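Local coordinates for protein endoglucanase (Clostridium thermocellum, PDB 2YIK) that probably hydrolyses the beta-1,4 links of cellulose, as a family 9 glycoside hydrolase, at residues A[44-49]-A[470-475]; A[474-479]-A[493-498]. One frame throughout, in Å; residues are numbered along the deposited sequence.

The chain enters at helix 40-47, whose C-terminal part, with the residues after it, makes interaction 1. About 420 residues later, 470-475 comes back against it, so this contact closes a very long loop holding most of the helices of the catalytic domain. Interaction 2 begins where interaction 1 ends. The two share Ala474 and Leu475. Segment 474-479 then meets 493-498 across a short loop of 13 residues without helix or strand. The two loops follow one another and neither encloses the other. They touch directly where Leu471 CD2 packs on Val497 CG2, 4.1 Å away. Together they tie helix 40-47 to the long irregular region that leads into helix 499-516.

Interaction 1 of 2, residues A[44-49]-A[470-475]; sequences LQYSMF and VLYGAL
Gly473 lies against the C-terminal part of helix 40-47 and the residues after it, with its CA 4.1 Å from Ser47 CA. Residues 471-474 form a type II beta turn, and Gly473 holds the third position with a positive phi. A CB here would point at the helix and overlap Tyr46 O, so the close approach depends on glycine. Gly473 CA lies 3.1 Å from Tyr46 O, and the angle at the hydrogen is 156°, a CA-H...O contact. Tyr46 O also accepts the N-H of Phe49, with Phe49 N 3.0 Å away.

The side chains of Tyr46 and Tyr472 meet beside this contact. The ring planes stand at 88°, and Tyr46 CE2 comes to 3.4 Å from Tyr472 CD1. Tyr472 CG is anti to the carbonyl carbon, beside the backbone N (chi1 -72°), which brings the CD1 side of the ring to Tyr46. Val470 CG1 covers one of its faces, over the centre. Tyr46 OH is hydrogen-bonded to Asp524. Phe49 CB sits 3.4 Å from Tyr472 O, while the Phe49 ring turns off to meet His153 edge-to-face.

Water 1 links the two backbones. It donates to Tyr472 O at 2.9 Å and, weakly, to Phe49 O at 3.0 Å. Backbone hydrogen bonds between Val440 and both Gly473 and Ala474 hold the turn from another part of the chain.

No direct hydrogen bond joins the two segments. Their cohesion rests on close backbone contact at a glycine, aromatic packing and one bridging water, in a mostly buried place away from the metal sites.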
loop_
_atom_site.group_PDB
_atom_site.type_symbol
_atom_site.label_atom_id
_atom_site.label_comp_id
_atom_site.label_asym_id
_atom_site.label_seq_id
_atom_site.Cartn_x
_atom_site.Cartn_y
_atom_site.Cartn_z
ATOM N N LEU A 44 10.034 -12.519 4.967
ATOM C CA LEU A 44 9.968 -11.090 5.258
ATOM C C LEU A 44 11.091 -10.386 4.504
ATOM O O LEU A 44 10.869 -9.394 3.805
ATOM C CB LEU A 44 10.126 -10.840 6.765
ATOM C CG LEU A 44 10.245 -9.370 7.182
ATOM C CD1 LEU A 44 8.999 -8.616 6.726
ATOM C CD2 LEU A 44 10.411 -9.253 8.694
ATOM N N GLN A 45 12.305 -10.909 4.652
ATOM C CA GLN A 45 13.461 -10.336 3.978
ATOM C C GLN A 45 13.210 -10.197 2.486
ATOM O O GLN A 45 13.334 -9.109 1.922
ATOM C CB GLN A 45 14.694 -11.211 4.209
ATOM C CG GLN A 45 15.851 -10.893 3.285
ATOM C CD GLN A 45 16.989 -11.903 3.396
ATOM O OE1 GLN A 45 16.756 -13.110 3.493
ATOM N NE2 GLN A 45 18.224 -11.413 3.364
ATOM N N TYR A 46 12.856 -11.307 1.849
ATOM C CA TYR A 46 12.593 -11.309 0.419
ATOM C C TYR A 46 11.437 -10.405 -0.012
ATOM O O TYR A 46 11.540 -9.708 -1.021
ATOM C CB TYR A 46 12.321 -12.739 -0.062
ATOM C CG TYR A 46 13.565 -13.546 -0.375
ATOM C CD1 TYR A 46 14.618 -13.624 0.535
ATOM C CD2 TYR A 46 13.678 -14.249 -1.574
ATOM C CE1 TYR A 46 15.751 -14.378 0.261
ATOM C CE2 TYR A 46 14.809 -15.009 -1.861
ATOM C CZ TYR A 46 15.841 -15.071 -0.938
ATOM O OH TYR A 46 16.957 -15.833 -1.204
ATOM N N SER A 47 10.348 -10.407 0.752
ATOM C CA SER A 47 9.164 -9.617 0.398
ATOM C C SER A 47 9.403 -8.158 0.011
ATOM O O SER A 47 8.750 -7.651 -0.899
ATOM C CB SER A 47 8.110 -9.673 1.523
ATOM O OG SER A 47 8.489 -8.912 2.656
ATOM N N MET A 48 10.332 -7.483 0.681
ATOM C CA MET A 48 10.579 -6.075 0.378
ATOM C C MET A 48 11.341 -5.805 -0.906
ATOM O O MET A 48 11.260 -4.703 -1.455
ATOM C CB MET A 48 11.280 -5.391 1.555
ATOM C CG MET A 48 10.359 -5.215 2.744
ATOM S SD MET A 48 11.117 -4.530 4.230
ATOM C CE MET A 48 11.728 -5.983 4.979
ATOM N N PHE A 49 12.066 -6.799 -1.402
ATOM C CA PHE A 49 12.835 -6.601 -2.623
ATOM C C PHE A 49 12.003 -6.275 -3.846
ATOM O O PHE A 49 12.531 -5.754 -4.825
ATOM C CB PHE A 49 13.729 -7.810 -2.883
ATOM C CG PHE A 49 14.972 -7.797 -2.058
ATOM C CD1 PHE A 49 16.121 -7.150 -2.512
ATOM C CD2 PHE A 49 14.977 -8.367 -0.794
ATOM C CE1 PHE A 49 17.255 -7.067 -1.702
ATOM C CE2 PHE A 49 16.095 -8.292 0.017
ATOM C CZ PHE A 49 17.240 -7.643 -0.437
ATOM N N VAL A 470 16.056 -12.019 -11.548
ATOM C CA VAL A 470 15.122 -12.632 -10.610
ATOM C C VAL A 470 14.451 -11.569 -9.739
ATOM O O VAL A 470 15.115 -10.874 -8.964
ATOM C CB VAL A 470 15.847 -13.646 -9.694
ATOM C CG1 VAL A 470 14.848 -14.309 -8.754
ATOM C CG2 VAL A 470 16.563 -14.701 -10.545
ATOM N N LEU A 471 13.133 -11.454 -9.882
ATOM C CA LEU A 471 12.328 -10.488 -9.128
ATOM C C LEU A 471 12.068 -11.029 -7.721
ATOM O O LEU A 471 10.932 -11.346 -7.367
ATOM C CB LEU A 471 11.000 -10.263 -9.861
ATOM C CG LEU A 471 10.008 -9.179 -9.426
ATOM C CD1 LEU A 471 10.592 -7.786 -9.693
ATOM C CD2 LEU A 471 8.702 -9.365 -10.204
ATOM N N TYR A 472 13.126 -11.122 -6.919
ATOM C CA TYR A 472 13.037 -11.645 -5.554
ATOM C C TYR A 472 11.919 -11.056 -4.705
ATOM O O TYR A 472 11.738 -9.839 -4.665
ATOM C CB TYR A 472 14.363 -11.425 -4.818
ATOM C CG TYR A 472 15.496 -12.308 -5.280
ATOM C CD1 TYR A 472 15.520 -13.665 -4.956
ATOM C CD2 TYR A 472 16.535 -11.793 -6.057
ATOM C CE1 TYR A 472 16.547 -14.489 -5.388
ATOM C CE2 TYR A 472 17.575 -12.611 -6.505
ATOM C CZ TYR A 472 17.576 -13.958 -6.162
ATOM O OH TYR A 472 18.609 -14.772 -6.574
ATOM N N GLY A 473 11.170 -11.936 -4.038
ATOM C CA GLY A 473 10.110 -11.505 -3.144
ATOM C C GLY A 473 8.762 -11.095 -3.690
ATOM O O GLY A 473 7.855 -10.788 -2.916
ATOM N N ALA A 474 8.613 -11.078 -5.008
ATOM C CA ALA A 474 7.333 -10.700 -5.594
ATOM C C ALA A 474 6.289 -11.795 -5.357
ATOM O O ALA A 474 6.565 -12.979 -5.561
ATOM C CB ALA A 474 7.493 -10.452 -7.088
ATOM N N LEU A 475 5.100 -11.393 -4.913
ATOM C CA LEU A 475 4.003 -12.329 -4.678
ATOM C C LEU A 475 3.082 -12.167 -5.876
ATOM O O LEU A 475 2.460 -11.119 -6.046
ATOM C CB LEU A 475 3.244 -11.977 -3.395
ATOM C CG LEU A 475 1.963 -12.768 -3.106
ATOM C CD1 LEU A 475 2.295 -14.227 -2.844
ATOM C CD2 LEU A 475 1.251 -12.165 -1.896
HETATM O O HOH W 1 12.548 -8.080 -6.764
#

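Interaction 2 of 2, residues A[474-479]-A[493-498]; sequences ALVGGP and IYNEVA
Glu496 O receives two groups from the facing segment. Gly477 N gives it a weak hydrogen bond of 2.9 Å, bent to 129° at the hydrogen. Val476 CA adds a CA-H...O contact to Glu496 O at 3.3 Å. One residue further on, Gly478 N donates to Tyr494 O over 3.3 Å, a straighter bond of 151°, with the donor tilted out of the carbonyl plane. Water 2 extends the linkage the other way: it donates to Leu475 O at 2.8 Å and accepts from Ala498 N.

Gly478 O lies at the edge of the Tyr494 ring, near its plane and 3.1 Å from Tyr494 CD1. Ile493 CG2 covers one face of that ring. A CB on Gly477 would run into Ile493 O; the glycine avoids this.

At the Ala474 and Val497 end the side chains meet through apolar contacts. Val497 CG1 touches Ala474 CB and Val476 CG1, each at 3.9 Å. Its chi1 of -65° sets CG1 beside its own backbone N, on the side of these two partners.

The side chain of Glu496 is about 4 Å from that of His451, a predicted active-site residue, consistent with a place beside the catalytic site. Asn495 shares a backbone hydrogen bond with His451. Phe50 of helix 49-54 packs on Ala474 and Val497. Leu475 rests on helices 392-408 and 499-516, and Ala498 is the N-cap residue of the latter.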
loop_
_atom_site.group_PDB
_atom_site.type_symbol
_atom_site.label_atom_id
_atom_site.label_comp_id
_atom_site.label_asym_id
_atom_site.label_seq_id
_atom_site.Cartn_x
_atom_site.Cartn_y
_atom_site.Cartn_z
ATOM N N ALA A 474 8.613 -11.078 -5.008
ATOM C CA ALA A 474 7.333 -10.700 -5.594
ATOM C C ALA A 474 6.289 -11.795 -5.357
ATOM O O ALA A 474 6.565 -12.979 -5.561
ATOM C CB ALA A 474 7.493 -10.452 -7.088
ATOM N N LEU A 475 5.100 -11.393 -4.913
ATOM C CA LEU A 475 4.003 -12.329 -4.678
ATOM C C LEU A 475 3.082 -12.167 -5.876
ATOM O O LEU A 475 2.460 -11.119 -6.046
ATOM C CB LEU A 475 3.244 -11.977 -3.395
ATOM C CG LEU A 475 1.963 -12.768 -3.106
ATOM C CD1 LEU A 475 2.295 -14.227 -2.844
ATOM C CD2 LEU A 475 1.251 -12.165 -1.896
ATOM N N VAL A 476 3.006 -13.192 -6.718
ATOM C CA VAL A 476 2.163 -13.109 -7.903
ATOM C C VAL A 476 0.674 -13.258 -7.578
ATOM O O VAL A 476 0.304 -13.656 -6.471
ATOM C CB VAL A 476 2.574 -14.173 -8.926
ATOM C CG1 VAL A 476 4.048 -13.987 -9.294
ATOM C CG2 VAL A 476 2.332 -15.566 -8.357
ATOM N N GLY A 477 -0.168 -12.921 -8.550
ATOM C CA GLY A 477 -1.606 -13.012 -8.371
ATOM C C GLY A 477 -2.031 -14.249 -7.606
ATOM O O GLY A 477 -2.883 -14.177 -6.720
ATOM N N GLY A 478 -1.447 -15.392 -7.954
ATOM C CA GLY A 478 -1.780 -16.620 -7.262
ATOM C C GLY A 478 -2.483 -17.643 -8.125
ATOM O O GLY A 478 -2.676 -17.423 -9.323
ATOM N N PRO A 479 -2.889 -18.777 -7.533
ATOM C CA PRO A 479 -3.576 -19.843 -8.264
ATOM C C PRO A 479 -5.038 -19.501 -8.528
ATOM O O PRO A 479 -5.565 -18.533 -7.972
ATOM C CB PRO A 479 -3.411 -21.045 -7.340
ATOM C CG PRO A 479 -3.503 -20.410 -5.967
ATOM C CD PRO A 479 -2.660 -19.157 -6.122
ATOM N N ILE A 493 -2.917 -12.324 -15.409
ATOM C CA ILE A 493 -3.869 -12.445 -14.313
ATOM C C ILE A 493 -3.220 -13.158 -13.133
ATOM O O ILE A 493 -3.088 -12.602 -12.038
ATOM C CB ILE A 493 -5.132 -13.232 -14.731
ATOM C CG1 ILE A 493 -5.945 -12.420 -15.735
ATOM C CG2 ILE A 493 -5.990 -13.542 -13.504
ATOM C CD1 ILE A 493 -6.348 -11.052 -15.205
ATOM N N TYR A 494 -2.779 -14.381 -13.380
ATOM C CA TYR A 494 -2.180 -15.178 -12.337
ATOM C C TYR A 494 -0.715 -14.887 -12.037
ATOM O O TYR A 494 -0.227 -15.258 -10.972
ATOM C CB TYR A 494 -2.443 -16.647 -12.660
ATOM C CG TYR A 494 -3.940 -16.884 -12.738
ATOM C CD1 TYR A 494 -4.724 -16.897 -11.574
ATOM C CD2 TYR A 494 -4.593 -16.979 -13.968
ATOM C CE1 TYR A 494 -6.118 -16.992 -11.632
ATOM C CE2 TYR A 494 -5.998 -17.074 -14.037
ATOM C CZ TYR A 494 -6.748 -17.078 -12.863
ATOM O OH TYR A 494 -8.124 -17.161 -12.909
ATOM N N ASN A 495 -0.025 -14.199 -12.947
ATOM C CA ASN A 495 1.381 -13.858 -12.718
ATOM C C ASN A 495 1.625 -12.355 -12.575
ATOM O O ASN A 495 2.765 -11.884 -12.644
ATOM C CB ASN A 495 2.282 -14.441 -13.814
ATOM C CG ASN A 495 3.111 -15.622 -13.311
ATOM O OD1 ASN A 495 3.957 -16.164 -14.029
ATOM N ND2 ASN A 495 2.866 -16.026 -12.069
ATOM N N GLU A 496 0.545 -11.609 -12.383
ATOM C CA GLU A 496 0.624 -10.164 -12.182
ATOM C C GLU A 496 1.334 -9.911 -10.846
ATOM O O GLU A 496 1.215 -10.708 -9.906
ATOM C CB GLU A 496 -0.794 -9.583 -12.131
ATOM C CG GLU A 496 -0.930 -8.181 -11.548
ATOM C CD GLU A 496 -0.489 -7.088 -12.500
ATOM O OE1 GLU A 496 0.314 -7.372 -13.415
ATOM O OE2 GLU A 496 -0.945 -5.938 -12.324
ATOM N N VAL A 497 2.093 -8.820 -10.781
ATOM C CA VAL A 497 2.806 -8.413 -9.566
ATOM C C VAL A 497 2.542 -6.913 -9.385
ATOM O O VAL A 497 2.361 -6.194 -10.367
ATOM C CB VAL A 497 4.332 -8.644 -9.680
ATOM C CG1 VAL A 497 4.629 -10.135 -9.783
ATOM C CG2 VAL A 497 4.889 -7.892 -10.878
ATOM N N ALA A 498 2.503 -6.438 -8.145
ATOM C CA ALA A 498 2.243 -5.015 -7.920
ATOM C C ALA A 498 2.576 -4.555 -6.513
ATOM O O ALA A 498 2.660 -5.366 -5.592
ATOM C CB ALA A 498 0.782 -4.691 -8.230
HETATM O O HOH W 2 3.625 -8.563 -6.320
#